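PDB 2CDQ: aspartokinase 1, chloroplastic from Arabidopsis thaliana, which phosphorylates L-aspartate with ATP to give 4-phospho-L-aspartate, the first step of lysine, threonine, methionine and isoleucine synthesis. Local coordinates for residues A[71-76]-A[141-146]; A[83-88]-A[129-134]; A[441-446]-A[472-477]. One frame throughout, in Å; residues are numbered along the deposited sequence.

Contact 1: residues A[71-76]-A[141-146]; sequences NNLLLA and DYLVSF
L73 reaches across from its helix and lies against L143 and V144 of the facing helix. Its CB meets the methyl CD2 of L143 at 3.7 Å. A chi1 of -67° puts CG where the two methyls can part toward V144 and L143. CD1 goes to the backbone of V144 and sits 3.6 Å from V144 O and about as close to V144 CA. CD2 stays with L143, 3.8 Å from L143 CD2, and also reaches CB of F146 at the longer distance of 4.3 Å. The side chains of L73 and L143 pass alongside, pointing opposite ways. L143 in turn places both of its methyls near the carbonyl oxygen of L73, with CD1 at 3.5 Å from L73 O. Each leucine therefore meets backbone as well as side chain of the partner helix. Next to this pair, L74 CD2 touches V144 CG1 at 3.7 Å. The two short helical segments run roughly antiparallel, at 140°, with their axes 8.6 Å apart. L73 and V144 bring the CA atoms closest. Around them, L122 of helix 113-132 and I97 of helix 92-108 also touch L73, while T227 of strand 225-227 touches V144. The contact is thus part of a helical layer of the amino acid kinase domain. V144 also lies one helical turn before E148, which binds the substrate, and its side chain is about 7 Å from a bound lysine. Across the interface the chemistry is apolar, carried by methyl groups and backbone. It implies that the two helices are held by apolar contact and burial, close to the substrate-binding residue E148.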
ATOM      1  N   ASN A  71     -29.929   3.887 -14.667  1.00 62.14           N
ATOM      2  CA  ASN A  71     -28.892   3.752 -15.673  1.00 62.27           C
ATOM      3  C   ASN A  71     -29.361   4.233 -17.039  1.00 61.95           C
ATOM      4  O   ASN A  71     -28.589   4.824 -17.793  1.00 61.90           O
ATOM      5  CB  ASN A  71     -28.388   2.313 -15.759  1.00 62.54           C
ATOM      6  CG  ASN A  71     -26.950   2.240 -16.212  1.00 63.51           C
ATOM      7  OD1 ASN A  71     -26.655   1.777 -17.314  1.00 65.17           O
ATOM      8  ND2 ASN A  71     -26.042   2.728 -15.371  1.00 64.29           N
ATOM      9  N   ASN A  72     -30.632   3.985 -17.341  1.00 61.71           N
ATOM     10  CA  ASN A  72     -31.205   4.380 -18.622  1.00 61.42           C
ATOM     11  C   ASN A  72     -31.276   5.890 -18.775  1.00 61.14           C
ATOM     12  O   ASN A  72     -31.020   6.409 -19.858  1.00 61.38           O
ATOM     13  CB  ASN A  72     -32.582   3.751 -18.824  1.00 61.38           C
ATOM     14  CG  ASN A  72     -32.509   2.275 -19.165  1.00 61.71           C
ATOM     15  OD1 ASN A  72     -31.531   1.797 -19.749  1.00 62.19           O
ATOM     16  ND2 ASN A  72     -33.555   1.544 -18.806  1.00 61.39           N
ATOM     17  N   LEU A  73     -31.614   6.579 -17.681  1.00 60.64           N
ATOM     18  CA  LEU A  73     -31.635   8.042 -17.631  1.00 60.01           C
ATOM     19  C   LEU A  73     -30.252   8.623 -17.954  1.00 60.32           C
ATOM     20  O   LEU A  73     -30.122   9.464 -18.843  1.00 60.32           O
ATOM     21  CB  LEU A  73     -32.111   8.516 -16.256  1.00 59.43           C
ATOM     22  CG  LEU A  73     -33.559   8.253 -15.840  1.00 57.91           C
ATOM     23  CD1 LEU A  73     -33.710   8.354 -14.336  1.00 55.79           C
ATOM     24  CD2 LEU A  73     -34.522   9.205 -16.528  1.00 57.05           C
ATOM     25  N   LEU A  74     -29.226   8.152 -17.244  1.00 60.63           N
ATOM     26  CA  LEU A  74     -27.843   8.557 -17.486  1.00 61.06           C
ATOM     27  C   LEU A  74     -27.404   8.260 -18.914  1.00 61.67           C
ATOM     28  O   LEU A  74     -26.735   9.077 -19.543  1.00 61.80           O
ATOM     29  CB  LEU A  74     -26.893   7.869 -16.504  1.00 61.00           C
ATOM     30  CG  LEU A  74     -26.845   8.345 -15.045  1.00 61.11           C
ATOM     31  CD1 LEU A  74     -26.222   7.283 -14.148  1.00 60.88           C
ATOM     32  CD2 LEU A  74     -26.090   9.655 -14.905  1.00 60.44           C
ATOM     33  N   LEU A  75     -27.777   7.087 -19.425  1.00 62.46           N
ATOM     34  CA  LEU A  75     -27.460   6.727 -20.804  1.00 63.17           C
ATOM     35  C   LEU A  75     -28.138   7.679 -21.786  1.00 63.65           C
ATOM     36  O   LEU A  75     -27.507   8.129 -22.744  1.00 63.63           O
ATOM     37  CB  LEU A  75     -27.821   5.265 -21.102  1.00 63.14           C
ATOM     38  CG  LEU A  75     -26.779   4.201 -20.718  1.00 63.23           C
ATOM     39  CD1 LEU A  75     -27.424   2.834 -20.545  1.00 63.51           C
ATOM     40  CD2 LEU A  75     -25.633   4.127 -21.718  1.00 63.00           C
ATOM     41  N   ALA A  76     -29.408   7.995 -21.521  1.00 64.30           N
ATOM     42  CA  ALA A  76     -30.176   8.967 -22.307  1.00 64.93           C
ATOM     43  C   ALA A  76     -29.515  10.347 -22.299  1.00 65.52           C
ATOM     44  O   ALA A  76     -29.538  11.066 -23.311  1.00 65.58           O
ATOM     45  CB  ALA A  76     -31.615   9.057 -21.796  1.00 64.67           C
ATOM     46  N   ASP A 141     -27.664  15.196 -11.904  1.00 62.53           N
ATOM     47  CA  ASP A 141     -28.444  14.926 -10.698  1.00 62.09           C
ATOM     48  C   ASP A 141     -29.944  15.126 -10.891  1.00 61.65           C
ATOM     49  O   ASP A 141     -30.749  14.344 -10.377  1.00 61.56           O
ATOM     50  CB  ASP A 141     -27.959  15.783  -9.536  1.00 62.22           C
ATOM     51  CG  ASP A 141     -26.951  15.067  -8.671  1.00 62.52           C
ATOM     52  OD1 ASP A 141     -26.269  14.151  -9.171  1.00 62.79           O
ATOM     53  OD2 ASP A 141     -26.846  15.422  -7.483  1.00 62.93           O
ATOM     54  N   TYR A 142     -30.316  16.173 -11.624  1.00 61.00           N
ATOM     55  CA  TYR A 142     -31.722  16.441 -11.906  1.00 60.32           C
ATOM     56  C   TYR A 142     -32.305  15.325 -12.771  1.00 59.67           C
ATOM     57  O   TYR A 142     -33.369  14.789 -12.465  1.00 59.03           O
ATOM     58  CB  TYR A 142     -31.895  17.816 -12.572  1.00 60.40           C
ATOM     59  CG  TYR A 142     -33.340  18.223 -12.789  1.00 60.56           C
ATOM     60  CD1 TYR A 142     -34.160  18.566 -11.711  1.00 61.08           C
ATOM     61  CD2 TYR A 142     -33.882  18.269 -14.071  1.00 60.53           C
ATOM     62  CE1 TYR A 142     -35.491  18.934 -11.906  1.00 61.38           C
ATOM     63  CE2 TYR A 142     -35.206  18.636 -14.280  1.00 60.98           C
ATOM     64  CZ  TYR A 142     -36.007  18.966 -13.195  1.00 61.65           C
ATOM     65  OH  TYR A 142     -37.322  19.329 -13.401  1.00 62.21           O
ATOM     66  N   LEU A 143     -31.574  14.971 -13.828  1.00 59.37           N
ATOM     67  CA  LEU A 143     -31.952  13.908 -14.753  1.00 59.10           C
ATOM     68  C   LEU A 143     -32.295  12.613 -14.006  1.00 59.24           C
ATOM     69  O   LEU A 143     -33.419  12.109 -14.121  1.00 59.20           O
ATOM     70  CB  LEU A 143     -30.820  13.667 -15.756  1.00 58.88           C
ATOM     71  CG  LEU A 143     -31.070  13.195 -17.194  1.00 58.77           C
ATOM     72  CD1 LEU A 143     -29.756  12.761 -17.815  1.00 58.13           C
ATOM     73  CD2 LEU A 143     -32.067  12.059 -17.297  1.00 59.36           C
ATOM     74  N   VAL A 144     -31.351  12.091 -13.222  1.00 59.28           N
ATOM     75  CA  VAL A 144     -31.590  10.824 -12.522  1.00 59.52           C
ATOM     76  C   VAL A 144     -32.692  10.908 -11.453  1.00 59.85           C
ATOM     77  O   VAL A 144     -33.261   9.878 -11.083  1.00 60.16           O
ATOM     78  CB  VAL A 144     -30.292  10.155 -11.942  1.00 59.51           C
ATOM     79  CG1 VAL A 144     -29.092  10.390 -12.840  1.00 59.25           C
ATOM     80  CG2 VAL A 144     -30.003  10.617 -10.539  1.00 59.39           C
ATOM     81  N   SER A 145     -33.005  12.119 -10.978  1.00 59.98           N
ATOM     82  CA  SER A 145     -34.028  12.299  -9.938  1.00 60.00           C
ATOM     83  C   SER A 145     -35.408  11.837 -10.412  1.00 60.21           C
ATOM     84  O   SER A 145     -36.239  11.418  -9.607  1.00 60.33           O
ATOM     85  CB  SER A 145     -34.077  13.749  -9.432  1.00 60.01           C
ATOM     86  OG  SER A 145     -34.826  14.609 -10.285  1.00 59.79           O
ATOM     87  N   PHE A 146     -35.629  11.898 -11.721  1.00 60.31           N
ATOM     88  CA  PHE A 146     -36.867  11.419 -12.329  1.00 60.34           C
ATOM     89  C   PHE A 146     -37.137   9.960 -12.012  1.00 60.31           C
ATOM     90  O   PHE A 146     -38.284   9.557 -11.855  1.00 60.46           O
ATOM     91  CB  PHE A 146     -36.823  11.614 -13.838  1.00 60.36           C
ATOM     92  CG  PHE A 146     -37.127  13.011 -14.268  1.00 60.37           C
ATOM     93  CD1 PHE A 146     -38.421  13.377 -14.609  1.00 59.97           C
ATOM     94  CD2 PHE A 146     -36.123  13.968 -14.328  1.00 60.29           C
ATOM     95  CE1 PHE A 146     -38.707  14.664 -15.011  1.00 59.92           C
ATOM     96  CE2 PHE A 146     -36.405  15.261 -14.722  1.00 60.22           C
ATOM     97  CZ  PHE A 146     -37.698  15.611 -15.064  1.00 60.12           C
TER

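Contact 2: residues A[83-88]-A[129-134]; sequences CGVSNA and IAMMKE
A130 points its CB toward the loop 83-88 and is the centre of this contact. That methyl lies 3.8 Å from A88 CB and 3.7 Å from the carbonyl oxygen G84 O. The CA of V85 comes up beside it, and V85 and A130 are the residues whose backbones approach most closely. Next to this small patch, V85 meets M131. Both valine methyls face M131 CG from the same side, V85 CG2 at 3.6 Å. The M131 chain bends at chi2 and chi3, and its CE also ends near V85 CG2. A water adds a polar link: it accepts from G84 N at 2.9 Å and lies equally far from A130 O.

The next shell shapes the loop. Residues V85 to A88 form a type I beta turn, closed by A88 N to V85 O at 3.1 Å, and this turn brings the A88 methyl round to A130. The amide of N87 folds back toward C83 O. The ND2 to C83 O distance of 2.5 Å is doubtfully short, but the bond may tie the turn to the residue before G84. G84 has a phi of 93°. At its backbone angles a CB would jam against the carbonyl O of C83, which by itself calls for glycine. On the other side, helix 113-132 is ending: K133 leaves helical geometry with a positive phi. The loop joins helix 69-80 to helix 92-108, so the contact sets this connection against the C-terminal end of helix 113-132, away from the annotated sites. The direct contacts are apolar and small, and water supplies the polar link between the backbones. This implies a modest, mostly apolar junction, whose loop is shaped in part by the turn.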
ATOM      1  N   CYS A  83     -26.691  13.845 -30.244  1.00 72.20           N
ATOM      2  CA  CYS A  83     -27.587  13.282 -31.263  1.00 72.59           C
ATOM      3  C   CYS A  83     -28.314  14.343 -32.107  1.00 72.89           C
ATOM      4  O   CYS A  83     -28.886  14.023 -33.151  1.00 73.09           O
ATOM      5  CB  CYS A  83     -28.591  12.308 -30.639  1.00 72.45           C
ATOM      6  SG  CYS A  83     -29.799  13.077 -29.540  1.00 73.08           S
ATOM      7  N   GLY A  84     -28.290  15.596 -31.661  1.00 73.06           N
ATOM      8  CA  GLY A  84     -29.036  16.655 -32.332  1.00 73.42           C
ATOM      9  C   GLY A  84     -30.405  16.827 -31.704  1.00 73.73           C
ATOM     10  O   GLY A  84     -30.912  15.911 -31.057  1.00 73.75           O
ATOM     11  N   VAL A  85     -31.007  17.997 -31.905  1.00 74.07           N
ATOM     12  CA  VAL A  85     -32.271  18.353 -31.249  1.00 74.44           C
ATOM     13  C   VAL A  85     -33.454  17.546 -31.769  1.00 74.58           C
ATOM     14  O   VAL A  85     -34.206  16.968 -30.981  1.00 74.60           O
ATOM     15  CB  VAL A  85     -32.614  19.844 -31.420  1.00 74.51           C
ATOM     16  CG1 VAL A  85     -33.581  20.290 -30.320  1.00 74.51           C
ATOM     17  CG2 VAL A  85     -31.350  20.691 -31.418  1.00 74.91           C
ATOM     18  N   SER A  86     -33.615  17.523 -33.092  1.00 74.80           N
ATOM     19  CA  SER A  86     -34.731  16.828 -33.739  1.00 74.96           C
ATOM     20  C   SER A  86     -34.800  15.354 -33.344  1.00 75.06           C
ATOM     21  O   SER A  86     -35.881  14.758 -33.331  1.00 75.20           O
ATOM     22  CB  SER A  86     -34.631  16.959 -35.260  1.00 74.96           C
ATOM     23  OG  SER A  86     -33.369  16.511 -35.730  1.00 74.96           O
ATOM     24  N   ASN A  87     -33.640  14.792 -32.999  1.00 75.07           N
ATOM     25  CA  ASN A  87     -33.489  13.365 -32.721  1.00 75.05           C
ATOM     26  C   ASN A  87     -33.736  12.946 -31.271  1.00 75.19           C
ATOM     27  O   ASN A  87     -33.907  11.752 -30.995  1.00 75.16           O
ATOM     28  CB  ASN A  87     -32.096  12.898 -33.150  1.00 74.90           C
ATOM     29  CG  ASN A  87     -31.833  13.126 -34.619  1.00 74.33           C
ATOM     30  OD1 ASN A  87     -32.674  12.831 -35.471  1.00 74.29           O
ATOM     31  ND2 ASN A  87     -30.654  13.649 -34.926  1.00 73.79           N
ATOM     32  N   ALA A  88     -33.756  13.923 -30.361  1.00 75.29           N
ATOM     33  CA  ALA A  88     -33.877  13.668 -28.917  1.00 75.47           C
ATOM     34  C   ALA A  88     -35.121  12.869 -28.537  1.00 75.60           C
ATOM     35  O   ALA A  88     -35.083  12.044 -27.620  1.00 75.56           O
ATOM     36  CB  ALA A  88     -33.829  14.973 -28.136  1.00 75.47           C
ATOM     37  N   ILE A 129     -30.738  19.317 -23.172  1.00 64.64           N
ATOM     38  CA  ILE A 129     -29.380  18.764 -23.268  1.00 64.44           C
ATOM     39  C   ILE A 129     -28.942  18.626 -24.736  1.00 64.37           C
ATOM     40  O   ILE A 129     -27.811  18.969 -25.085  1.00 64.39           O
ATOM     41  CB  ILE A 129     -29.263  17.394 -22.519  1.00 64.39           C
ATOM     42  CG1 ILE A 129     -29.694  17.546 -21.057  1.00 64.04           C
ATOM     43  CG2 ILE A 129     -27.833  16.841 -22.587  1.00 64.30           C
ATOM     44  CD1 ILE A 129     -30.058  16.259 -20.369  1.00 64.01           C
ATOM     45  N   ALA A 130     -29.855  18.145 -25.579  1.00 64.29           N
ATOM     46  CA  ALA A 130     -29.594  17.939 -27.004  1.00 64.18           C
ATOM     47  C   ALA A 130     -29.255  19.232 -27.728  1.00 64.14           C
ATOM     48  O   ALA A 130     -28.327  19.260 -28.534  1.00 64.18           O
ATOM     49  CB  ALA A 130     -30.779  17.263 -27.665  1.00 64.25           C
ATOM     50  N   MET A 131     -30.020  20.288 -27.441  1.00 64.09           N
ATOM     51  CA  MET A 131     -29.787  21.625 -28.006  1.00 64.07           C
ATOM     52  C   MET A 131     -28.448  22.223 -27.583  1.00 63.65           C
ATOM     53  O   MET A 131     -27.714  22.775 -28.409  1.00 63.60           O
ATOM     54  CB  MET A 131     -30.915  22.590 -27.605  1.00 64.28           C
ATOM     55  CG  MET A 131     -31.853  23.000 -28.740  1.00 65.18           C
ATOM     56  SD  MET A 131     -31.368  24.503 -29.626  1.00 66.81           S
ATOM     57  CE  MET A 131     -30.016  23.943 -30.672  1.00 66.75           C
ATOM     58  N   MET A 132     -28.147  22.097 -26.292  1.00 63.13           N
ATOM     59  CA  MET A 132     -27.017  22.780 -25.674  1.00 62.59           C
ATOM     60  C   MET A 132     -25.700  22.009 -25.799  1.00 62.41           C
ATOM     61  O   MET A 132     -24.624  22.594 -25.646  1.00 62.23           O
ATOM     62  CB  MET A 132     -27.323  23.072 -24.198  1.00 62.50           C
ATOM     63  CG  MET A 132     -28.653  23.800 -23.943  1.00 61.98           C
ATOM     64  SD  MET A 132     -28.792  25.427 -24.722  1.00 61.42           S
ATOM     65  CE  MET A 132     -27.511  26.326 -23.837  1.00 62.02           C
ATOM     66  N   LYS A 133     -25.798  20.706 -26.074  1.00 62.28           N
ATOM     67  CA  LYS A 133     -24.638  19.792 -26.162  1.00 62.16           C
ATOM     68  C   LYS A 133     -23.747  19.794 -24.911  1.00 61.91           C
ATOM     69  O   LYS A 133     -22.532  19.611 -25.006  1.00 61.71           O
ATOM     70  CB  LYS A 133     -23.803  20.074 -27.418  1.00 62.21           C
ATOM     71  CG  LYS A 133     -24.592  20.023 -28.717  1.00 62.81           C
ATOM     72  CD  LYS A 133     -23.663  19.815 -29.903  1.00 63.89           C
ATOM     73  CE  LYS A 133     -24.443  19.609 -31.190  1.00 64.12           C
ATOM     74  NZ  LYS A 133     -24.965  20.896 -31.721  1.00 64.49           N
ATOM     75  N   GLU A 134     -24.370  19.992 -23.747  1.00 61.86           N
ATOM     76  CA  GLU A 134     -23.675  20.118 -22.460  1.00 61.81           C
ATOM     77  C   GLU A 134     -24.444  19.398 -21.353  1.00 61.78           C
ATOM     78  O   GLU A 134     -25.659  19.590 -21.193  1.00 61.85           O
ATOM     79  CB  GLU A 134     -23.514  21.593 -22.060  1.00 61.89           C
ATOM     80  CG  GLU A 134     -22.563  22.417 -22.919  1.00 61.80           C
ATOM     81  CD  GLU A 134     -22.664  23.916 -22.650  1.00 61.90           C
ATOM     82  OE1 GLU A 134     -21.836  24.669 -23.217  1.00 62.83           O
ATOM     83  OE2 GLU A 134     -23.560  24.344 -21.884  1.00 60.52           O
TER
HETATM   84  O   HOH W   1     -26.761  17.194 -29.810  1.00 56.42           O

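Contact 3: residues A[441-446]-A[472-477]; sequences HVLYTK and EGCVQA
V442 and K446, one turn apart, both meet A477 of the facing helix. The apolar contacts come first. V442 CG1 lies 3.7 Å from A477 CB, and the aliphatic CD of K446 touches the same methyl at the same distance. A477 CB rests against both, the valine branch and the lysine stem side by side. Deeper in, L443 CD2 meets the sulfur of C474 at 3.8 Å.

The polar part is slight. The K446 chain runs extended to CD, then bends at chi3 (72°) and chi4, which brings NZ to the carbonyl oxygen of G473. This hydrogen bond is weak, at 3.5 Å. CE passes close to the same oxygen.

Within helix 432-446, H441 O is shared. T445 N binds it as the normal helical bond, and T445 OG1 also donates to it at 2.9 Å from the opposite face of its plane. OG1 also sits over one face of the H441 ring, offset toward the rim.

The segment axes are 10.3 Å apart and cross at 131°. Both helices belong to the second ACT domain, where they pack on one face of a four-stranded antiparallel sheet. C474 and V475 rest on I423 of strand 420-427, while V475 touches I335 and L337 of strand 332-339 and E472 forms a salt bridge with R339 of that same strand. Beyond helix 432-446 lies the second subunit: L443 touches S433 and Y444 touches L491 of that chain.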
ATOM      1  N   HIS A 441      -2.833 -23.751   1.599  1.00 51.57           N
ATOM      2  CA  HIS A 441      -2.797 -25.181   1.352  1.00 51.76           C
ATOM      3  C   HIS A 441      -3.688 -25.504   0.159  1.00 51.82           C
ATOM      4  O   HIS A 441      -3.278 -26.235  -0.748  1.00 51.98           O
ATOM      5  CB  HIS A 441      -3.241 -25.995   2.557  1.00 51.75           C
ATOM      6  CG  HIS A 441      -3.363 -27.456   2.258  1.00 52.59           C
ATOM      7  ND1 HIS A 441      -2.270 -28.250   1.971  1.00 53.21           N
ATOM      8  CD2 HIS A 441      -4.450 -28.257   2.155  1.00 52.74           C
ATOM      9  CE1 HIS A 441      -2.678 -29.482   1.724  1.00 53.21           C
ATOM     10  NE2 HIS A 441      -3.996 -29.513   1.829  1.00 53.21           N
ATOM     11  N   VAL A 442      -4.897 -24.942   0.161  1.00 51.74           N
ATOM     12  CA  VAL A 442      -5.844 -25.141  -0.937  1.00 51.52           C
ATOM     13  C   VAL A 442      -5.239 -24.661  -2.257  1.00 51.81           C
ATOM     14  O   VAL A 442      -5.241 -25.393  -3.251  1.00 51.82           O
ATOM     15  CB  VAL A 442      -7.204 -24.448  -0.664  1.00 51.26           C
ATOM     16  CG1 VAL A 442      -8.076 -24.465  -1.897  1.00 50.71           C
ATOM     17  CG2 VAL A 442      -7.920 -25.123   0.489  1.00 50.96           C
ATOM     18  N   LEU A 443      -4.700 -23.443  -2.248  1.00 51.92           N
ATOM     19  CA  LEU A 443      -4.114 -22.862  -3.445  1.00 52.03           C
ATOM     20  C   LEU A 443      -2.925 -23.675  -3.968  1.00 52.67           C
ATOM     21  O   LEU A 443      -2.784 -23.848  -5.183  1.00 52.90           O
ATOM     22  CB  LEU A 443      -3.727 -21.405  -3.206  1.00 51.57           C
ATOM     23  CG  LEU A 443      -4.895 -20.444  -2.985  1.00 50.87           C
ATOM     24  CD1 LEU A 443      -4.376 -19.055  -2.709  1.00 49.92           C
ATOM     25  CD2 LEU A 443      -5.835 -20.413  -4.186  1.00 51.00           C
ATOM     26  N   TYR A 444      -2.092 -24.177  -3.051  1.00 53.10           N
ATOM     27  CA  TYR A 444      -0.943 -25.029  -3.398  1.00 53.29           C
ATOM     28  C   TYR A 444      -1.393 -26.329  -4.067  1.00 53.14           C
ATOM     29  O   TYR A 444      -0.802 -26.757  -5.064  1.00 53.10           O
ATOM     30  CB  TYR A 444      -0.088 -25.314  -2.155  1.00 53.63           C
ATOM     31  CG  TYR A 444       0.883 -26.477  -2.278  1.00 54.84           C
ATOM     32  CD1 TYR A 444       2.032 -26.374  -3.061  1.00 55.93           C
ATOM     33  CD2 TYR A 444       0.661 -27.669  -1.586  1.00 56.49           C
ATOM     34  CE1 TYR A 444       2.923 -27.436  -3.171  1.00 57.41           C
ATOM     35  CE2 TYR A 444       1.546 -28.738  -1.687  1.00 57.71           C
ATOM     36  CZ  TYR A 444       2.676 -28.616  -2.482  1.00 58.54           C
ATOM     37  OH  TYR A 444       3.561 -29.675  -2.591  1.00 60.03           O
ATOM     38  N   THR A 445      -2.445 -26.937  -3.513  1.00 52.99           N
ATOM     39  CA  THR A 445      -3.067 -28.148  -4.068  1.00 52.77           C
ATOM     40  C   THR A 445      -3.454 -27.956  -5.543  1.00 52.53           C
ATOM     41  O   THR A 445      -3.238 -28.840  -6.381  1.00 52.54           O
ATOM     42  CB  THR A 445      -4.309 -28.554  -3.228  1.00 52.77           C
ATOM     43  OG1 THR A 445      -3.899 -28.839  -1.886  1.00 52.80           O
ATOM     44  CG2 THR A 445      -5.012 -29.775  -3.808  1.00 52.96           C
ATOM     45  N   LYS A 446      -4.007 -26.783  -5.846  1.00 52.13           N
ATOM     46  CA  LYS A 446      -4.436 -26.444  -7.192  1.00 51.70           C
ATOM     47  C   LYS A 446      -3.275 -25.996  -8.070  1.00 51.33           C
ATOM     48  O   LYS A 446      -3.424 -25.912  -9.285  1.00 51.82           O
ATOM     49  CB  LYS A 446      -5.491 -25.340  -7.149  1.00 51.92           C
ATOM     50  CG  LYS A 446      -6.783 -25.714  -6.421  1.00 52.35           C
ATOM     51  CD  LYS A 446      -7.776 -24.551  -6.419  1.00 52.77           C
ATOM     52  CE  LYS A 446      -8.385 -24.303  -7.794  1.00 52.30           C
ATOM     53  NZ  LYS A 446      -9.249 -25.443  -8.209  1.00 52.99           N
ATOM     54  N   GLU A 472     -12.578 -18.177 -10.349  1.00 51.60           N
ATOM     55  CA  GLU A 472     -13.833 -18.839 -10.010  1.00 52.54           C
ATOM     56  C   GLU A 472     -13.604 -20.232  -9.405  1.00 52.73           C
ATOM     57  O   GLU A 472     -14.199 -20.577  -8.383  1.00 52.91           O
ATOM     58  CB  GLU A 472     -14.715 -18.918 -11.254  1.00 52.70           C
ATOM     59  CG  GLU A 472     -16.194 -18.962 -10.979  1.00 54.49           C
ATOM     60  CD  GLU A 472     -17.021 -18.833 -12.237  1.00 57.61           C
ATOM     61  OE1 GLU A 472     -18.124 -19.415 -12.275  1.00 59.58           O
ATOM     62  OE2 GLU A 472     -16.580 -18.151 -13.187  1.00 58.66           O
ATOM     63  N   GLY A 473     -12.726 -21.011 -10.030  1.00 52.92           N
ATOM     64  CA  GLY A 473     -12.334 -22.320  -9.516  1.00 53.06           C
ATOM     65  C   GLY A 473     -11.649 -22.252  -8.164  1.00 53.22           C
ATOM     66  O   GLY A 473     -11.750 -23.186  -7.368  1.00 53.46           O
ATOM     67  N   CYS A 474     -10.946 -21.152  -7.902  1.00 53.20           N
ATOM     68  CA  CYS A 474     -10.302 -20.943  -6.605  1.00 53.26           C
ATOM     69  C   CYS A 474     -11.333 -20.657  -5.524  1.00 52.90           C
ATOM     70  O   CYS A 474     -11.255 -21.218  -4.430  1.00 53.39           O
ATOM     71  CB  CYS A 474      -9.290 -19.799  -6.662  1.00 53.25           C
ATOM     72  SG  CYS A 474      -7.734 -20.205  -7.462  1.00 54.94           S
ATOM     73  N   VAL A 475     -12.291 -19.785  -5.831  1.00 52.19           N
ATOM     74  CA  VAL A 475     -13.347 -19.428  -4.887  1.00 51.37           C
ATOM     75  C   VAL A 475     -14.112 -20.679  -4.448  1.00 51.11           C
ATOM     76  O   VAL A 475     -14.342 -20.891  -3.257  1.00 51.19           O
ATOM     77  CB  VAL A 475     -14.306 -18.361  -5.467  1.00 51.16           C
ATOM     78  CG1 VAL A 475     -15.519 -18.192  -4.577  1.00 51.00           C
ATOM     79  CG2 VAL A 475     -13.591 -17.028  -5.620  1.00 50.51           C
ATOM     80  N   GLN A 476     -14.471 -21.512  -5.416  1.00 50.66           N
ATOM     81  CA  GLN A 476     -15.179 -22.758  -5.143  1.00 50.30           C
ATOM     82  C   GLN A 476     -14.367 -23.676  -4.236  1.00 50.01           C
ATOM     83  O   GLN A 476     -14.895 -24.203  -3.255  1.00 50.06           O
ATOM     84  CB  GLN A 476     -15.525 -23.472  -6.448  1.00 50.30           C
ATOM     85  CG  GLN A 476     -16.448 -22.668  -7.354  1.00 50.26           C
ATOM     86  CD  GLN A 476     -16.646 -23.308  -8.712  1.00 50.92           C
ATOM     87  OE1 GLN A 476     -16.402 -24.502  -8.898  1.00 50.86           O
ATOM     88  NE2 GLN A 476     -17.097 -22.512  -9.673  1.00 51.43           N
ATOM     89  N   ALA A 477     -13.088 -23.854  -4.562  1.00 49.57           N
ATOM     90  CA  ALA A 477     -12.185 -24.661  -3.745  1.00 49.31           C
ATOM     91  C   ALA A 477     -12.090 -24.127  -2.305  1.00 49.21           C
ATOM     92  O   ALA A 477     -12.224 -24.888  -1.341  1.00 48.98           O
ATOM     93  CB  ALA A 477     -10.817 -24.728  -4.387  1.00 49.08           C
TER

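How the contacts relate
From the N terminus, contact 1 opens first, on helix 69-80. The loop that follows this helix opens contact 2. Helices 92-108 and 113-132 come next, and the end of the latter closes contact 2. Helix 137-161 then closes contact 1, so contact 2 lies wholly within its span. The two centres are 15 Å apart in the amino acid kinase domain. Contact 1 joins two helices, and contact 2 sets the loop after helix 69-80 against the end of helix 113-132. Contact 3 comes much later, in series, joining helices 432-446 and 468-483 of the second ACT domain. Its centre lies 42 Å from that of contact 1, across the chain's centre.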